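Local coordinates for DegV family protein (Thermus thermophilus, PDB 2DT8) that binds fatty acids as a member of the DegV family, and also binds a zinc ion, at residues A[208-219]-A[240-250]. Sequence-based numbering, arbitrary orientation.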
loop_
_atom_site.group_PDB
_atom_site.type_symbol
_atom_site.label_atom_id
_atom_site.label_comp_id
_atom_site.label_asym_id
_atom_site.label_seq_id
_atom_site.Cartn_x
_atom_site.Cartn_y
_atom_site.Cartn_z
ATOM N N ARG A 208 -3.591 -19.004 5.931
ATOM C CA ARG A 208 -2.993 -18.214 6.992
ATOM C C ARG A 208 -1.725 -18.883 7.520
ATOM O O ARG A 208 -0.751 -18.199 7.854
ATOM C CB ARG A 208 -3.998 -18.003 8.124
ATOM C CG ARG A 208 -5.218 -17.194 7.702
ATOM C CD ARG A 208 -5.943 -16.625 8.911
ATOM N NE ARG A 208 -6.262 -17.664 9.885
ATOM C CZ ARG A 208 -7.300 -18.486 9.788
ATOM N NH1 ARG A 208 -8.130 -18.390 8.761
ATOM N NH2 ARG A 208 -7.507 -19.411 10.716
ATOM N N GLU A 209 -1.725 -20.213 7.583
ATOM C CA GLU A 209 -0.559 -20.944 8.066
ATOM C C GLU A 209 0.640 -20.738 7.136
ATOM O O GLU A 209 1.774 -20.586 7.568
ATOM C CB GLU A 209 -0.918 -22.424 8.289
ATOM C CG GLU A 209 -2.057 -22.584 9.301
ATOM C CD GLU A 209 -2.455 -24.024 9.588
ATOM O OE1 GLU A 209 -2.274 -24.893 8.713
ATOM O OE2 GLU A 209 -2.974 -24.278 10.696
ATOM N N GLU A 210 0.307 -20.742 5.868
ATOM C CA GLU A 210 1.336 -20.548 4.867
ATOM C C GLU A 210 1.891 -19.122 4.876
ATOM O O GLU A 210 3.093 -18.894 4.843
ATOM C CB GLU A 210 0.811 -20.763 3.374
ATOM C CG GLU A 210 1.698 -20.291 2.218
ATOM C CD GLU A 210 3.113 -20.856 2.271
ATOM O OE1 GLU A 210 3.282 -22.018 2.702
ATOM O OE2 GLU A 210 4.059 -20.141 1.865
ATOM N N ILE A 211 1.070 -18.218 5.312
ATOM C CA ILE A 211 1.518 -16.840 5.358
ATOM C C ILE A 211 2.407 -16.663 6.617
ATOM O O ILE A 211 3.472 -16.042 6.585
ATOM C CB ILE A 211 0.330 -15.759 5.499
ATOM C CG1 ILE A 211 -0.375 -15.621 4.146
ATOM C CG2 ILE A 211 0.835 -14.396 5.992
ATOM C CD1 ILE A 211 -1.653 -14.797 4.213
ATOM N N LEU A 212 2.027 -17.391 7.715
ATOM C CA LEU A 212 2.820 -17.279 8.943
ATOM C C LEU A 212 4.148 -18.045 8.807
ATOM O O LEU A 212 5.173 -17.619 9.353
ATOM C CB LEU A 212 2.022 -17.802 10.144
ATOM C CG LEU A 212 2.638 -17.519 11.516
ATOM C CD1 LEU A 212 2.458 -16.055 11.892
ATOM C CD2 LEU A 212 1.986 -18.416 12.546
ATOM N N LYS A 213 4.118 -19.071 7.997
ATOM C CA LYS A 213 5.342 -19.812 7.723
ATOM C C LYS A 213 6.328 -18.881 7.011
ATOM O O LYS A 213 7.505 -18.817 7.370
ATOM C CB LYS A 213 5.041 -21.028 6.837
ATOM C CG LYS A 213 6.289 -21.777 6.375
ATOM C CD LYS A 213 5.932 -22.953 5.464
ATOM C CE LYS A 213 7.181 -23.622 4.901
ATOM N NZ LYS A 213 6.842 -24.783 4.020
ATOM N N ALA A 214 5.843 -18.168 5.999
ATOM C CA ALA A 214 6.682 -17.239 5.244
ATOM C C ALA A 214 7.179 -16.120 6.153
ATOM O O ALA A 214 8.342 -15.708 6.075
ATOM C CB ALA A 214 5.896 -16.649 4.077
ATOM N N PHE A 215 6.295 -15.623 7.012
ATOM C CA PHE A 215 6.646 -14.551 7.931
ATOM C C PHE A 215 7.736 -14.955 8.912
ATOM O O PHE A 215 8.677 -14.193 9.148
ATOM C CB PHE A 215 5.415 -14.097 8.712
ATOM C CG PHE A 215 5.687 -12.970 9.667
ATOM C CD1 PHE A 215 6.159 -11.743 9.203
ATOM C CD2 PHE A 215 5.467 -13.129 11.031
ATOM C CE1 PHE A 215 6.402 -10.691 10.084
ATOM C CE2 PHE A 215 5.706 -12.080 11.920
ATOM C CZ PHE A 215 6.172 -10.863 11.446
ATOM N N ARG A 216 7.606 -16.139 9.498
ATOM C CA ARG A 216 8.614 -16.604 10.441
ATOM C C ARG A 216 9.975 -16.724 9.753
ATOM O O ARG A 216 10.998 -16.344 10.326
ATOM C CB ARG A 216 8.206 -17.953 11.039
ATOM C CG ARG A 216 7.126 -17.860 12.106
ATOM C CD ARG A 216 6.804 -19.250 12.650
ATOM N NE ARG A 216 5.766 -19.243 13.679
ATOM C CZ ARG A 216 5.962 -18.885 14.945
ATOM N NH1 ARG A 216 7.163 -18.501 15.354
ATOM N NH2 ARG A 216 4.952 -18.917 15.806
ATOM N N ALA A 217 9.983 -17.249 8.530
ATOM C CA ALA A 217 11.223 -17.393 7.769
ATOM C C ALA A 217 11.853 -16.019 7.538
ATOM O O ALA A 217 13.058 -15.838 7.732
ATOM C CB ALA A 217 10.951 -18.073 6.438
ATOM N N TRP A 218 11.038 -15.051 7.126
ATOM C CA TRP A 218 11.526 -13.690 6.891
ATOM C C TRP A 218 11.973 -13.006 8.189
ATOM O O TRP A 218 12.958 -12.256 8.202
ATOM C CB TRP A 218 10.424 -12.835 6.243
ATOM C CG TRP A 218 10.770 -11.382 6.151
ATOM C CD1 TRP A 218 11.470 -10.764 5.151
ATOM C CD2 TRP A 218 10.496 -10.374 7.129
ATOM N NE1 TRP A 218 11.647 -9.438 5.450
ATOM C CE2 TRP A 218 11.055 -9.166 6.656
ATOM C CE3 TRP A 218 9.819 -10.368 8.358
ATOM C CZ2 TRP A 218 10.983 -7.972 7.374
ATOM C CZ3 TRP A 218 9.744 -9.180 9.075
ATOM C CH2 TRP A 218 10.319 -7.993 8.576
ATOM N N ALA A 219 11.248 -13.266 9.277
ATOM C CA ALA A 219 11.508 -12.647 10.580
ATOM C C ALA A 219 12.795 -13.050 11.299
ATOM O O ALA A 219 13.224 -12.361 12.233
ATOM C CB ALA A 219 10.314 -12.903 11.509
ATOM N N ALA A 240 -7.931 -12.889 12.454
ATOM C CA ALA A 240 -7.357 -14.170 12.847
ATOM C C ALA A 240 -5.866 -14.194 12.518
ATOM O O ALA A 240 -5.052 -14.742 13.267
ATOM C CB ALA A 240 -8.066 -15.300 12.126
ATOM N N LEU A 241 -5.517 -13.594 11.388
ATOM C CA LEU A 241 -4.133 -13.539 10.950
ATOM C C LEU A 241 -3.310 -12.683 11.918
ATOM O O LEU A 241 -2.206 -13.065 12.311
ATOM C CB LEU A 241 -4.074 -12.969 9.526
ATOM C CG LEU A 241 -2.713 -12.924 8.834
ATOM C CD1 LEU A 241 -2.156 -14.339 8.711
ATOM C CD2 LEU A 241 -2.863 -12.293 7.445
ATOM N N ARG A 242 -3.850 -11.531 12.311
ATOM C CA ARG A 242 -3.155 -10.640 13.235
ATOM C C ARG A 242 -2.974 -11.314 14.595
ATOM O O ARG A 242 -1.942 -11.154 15.241
ATOM C CB ARG A 242 -3.935 -9.329 13.404
ATOM C CG ARG A 242 -3.301 -8.331 14.369
ATOM C CD ARG A 242 -4.100 -7.034 14.385
ATOM N NE ARG A 242 -3.542 -6.018 15.276
ATOM C CZ ARG A 242 -3.915 -5.835 16.540
ATOM N NH1 ARG A 242 -4.852 -6.601 17.081
ATOM N NH2 ARG A 242 -3.351 -4.879 17.265
ATOM N N GLN A 243 -3.983 -12.062 15.025
ATOM C CA GLN A 243 -3.916 -12.755 16.307
ATOM C C GLN A 243 -2.816 -13.815 16.280
ATOM O O GLN A 243 -2.035 -13.945 17.233
ATOM C CB GLN A 243 -5.276 -13.390 16.628
ATOM C CG GLN A 243 -6.354 -12.353 16.968
ATOM C CD GLN A 243 -7.773 -12.861 16.766
ATOM O OE1 GLN A 243 -8.739 -12.128 16.986
ATOM N NE2 GLN A 243 -7.907 -14.116 16.341
ATOM N N GLU A 244 -2.754 -14.587 15.205
ATOM C CA GLU A 244 -1.749 -15.617 14.979
ATOM C C GLU A 244 -0.354 -14.977 14.915
ATOM O O GLU A 244 0.559 -15.386 15.638
ATOM C CB GLU A 244 -2.077 -16.394 13.694
ATOM C CG GLU A 244 -3.400 -17.194 13.806
ATOM C CD GLU A 244 -3.780 -17.955 12.541
ATOM O OE1 GLU A 244 -3.956 -17.316 11.478
ATOM O OE2 GLU A 244 -3.908 -19.198 12.616
ATOM N N VAL A 245 -0.193 -13.817 14.392
ATOM C CA VAL A 245 1.097 -13.137 14.352
ATOM C C VAL A 245 1.516 -12.608 15.721
ATOM O O VAL A 245 2.680 -12.732 16.110
ATOM C CB VAL A 245 1.085 -11.953 13.349
ATOM C CG1 VAL A 245 2.314 -11.070 13.551
ATOM C CG2 VAL A 245 1.069 -12.491 11.924
ATOM N N LEU A 246 0.576 -12.004 16.447
ATOM C CA LEU A 246 0.884 -11.461 17.762
ATOM C C LEU A 246 1.115 -12.559 18.794
ATOM O O LEU A 246 1.679 -12.302 19.856
ATOM C CB LEU A 246 -0.237 -10.520 18.223
ATOM C CG LEU A 246 -0.270 -9.143 17.542
ATOM C CD1 LEU A 246 -1.439 -8.320 18.060
ATOM C CD2 LEU A 246 1.042 -8.413 17.802
ATOM N N ALA A 247 0.685 -13.777 18.475
ATOM C CA ALA A 247 0.854 -14.922 19.368
ATOM C C ALA A 247 1.975 -15.852 18.894
ATOM O O ALA A 247 2.248 -16.879 19.519
ATOM C CB ALA A 247 -0.455 -15.699 19.466
ATOM N N SER A 248 2.628 -15.485 17.794
ATOM C CA SER A 248 3.705 -16.292 17.227
ATOM C C SER A 248 4.969 -16.310 18.082
ATOM O O SER A 248 5.838 -17.164 17.898
ATOM C CB SER A 248 4.072 -15.767 15.837
ATOM O OG SER A 248 4.661 -14.484 15.946
ATOM N N GLY A 249 5.076 -15.364 19.006
ATOM C CA GLY A 249 6.260 -15.288 19.836
ATOM C C GLY A 249 7.330 -14.434 19.171
ATOM O O GLY A 249 8.416 -14.262 19.720
ATOM N N LEU A 250 7.040 -13.921 17.976
ATOM C CA LEU A 250 7.990 -13.050 17.282
ATOM C C LEU A 250 7.833 -11.676 17.935
ATOM O O LEU A 250 6.770 -11.361 18.472
ATOM C CB LEU A 250 7.688 -12.996 15.781
ATOM C CG LEU A 250 7.939 -14.335 15.077
ATOM C CD1 LEU A 250 7.597 -14.227 13.606
ATOM C CD2 LEU A 250 9.395 -14.747 15.252
#
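F215 and L250 meet at one end of a contact that illustrates how an interface between two helices on one four-stranded sheet can be apolar beneath and polar above. The axes of segments 208-219 and 240-247 approach to 10.5 Å and run roughly the same way, 37° apart; L250 follows the second helix, just beyond G249. Underneath, the packing is close: only the CD1 end of L250 dips in, 3.3 Å from F215 CE2 and 3.7 Å from A219 CB, while V245 CG1 reaches the same ring carbon crosswise. CG of F215 stands anti to its backbone N (chi1 -179°), which carries the ring to V245 and L250, and F275 of strand 273-279 adds an edge-to-face partner. I211 and L241 continue this layer at right angles to each other, also against F275. Midway, L212 CD1 rests 3.8 Å from V245 CG2.

The outer side is looser and polar. R208, bent at chi3, gives its NE to E244 OE1 at 2.8 Å; the oxygen lies near the guanidinium plane, though NE sits above the carboxylate plane. A240 CB covers one guanidinium face, and E204 takes NH1. Replacing R208 with alanine is likely to leave both E244 and E204 without their shared cation. Extended R216 sends NH2 to S248 O (2.9 Å), with S248 CB over its guanidinium face. Apolar contacts thus join the helices over strand 273-279, R208 and E244 tie them by charge, and R216 holds the ST turn of S248.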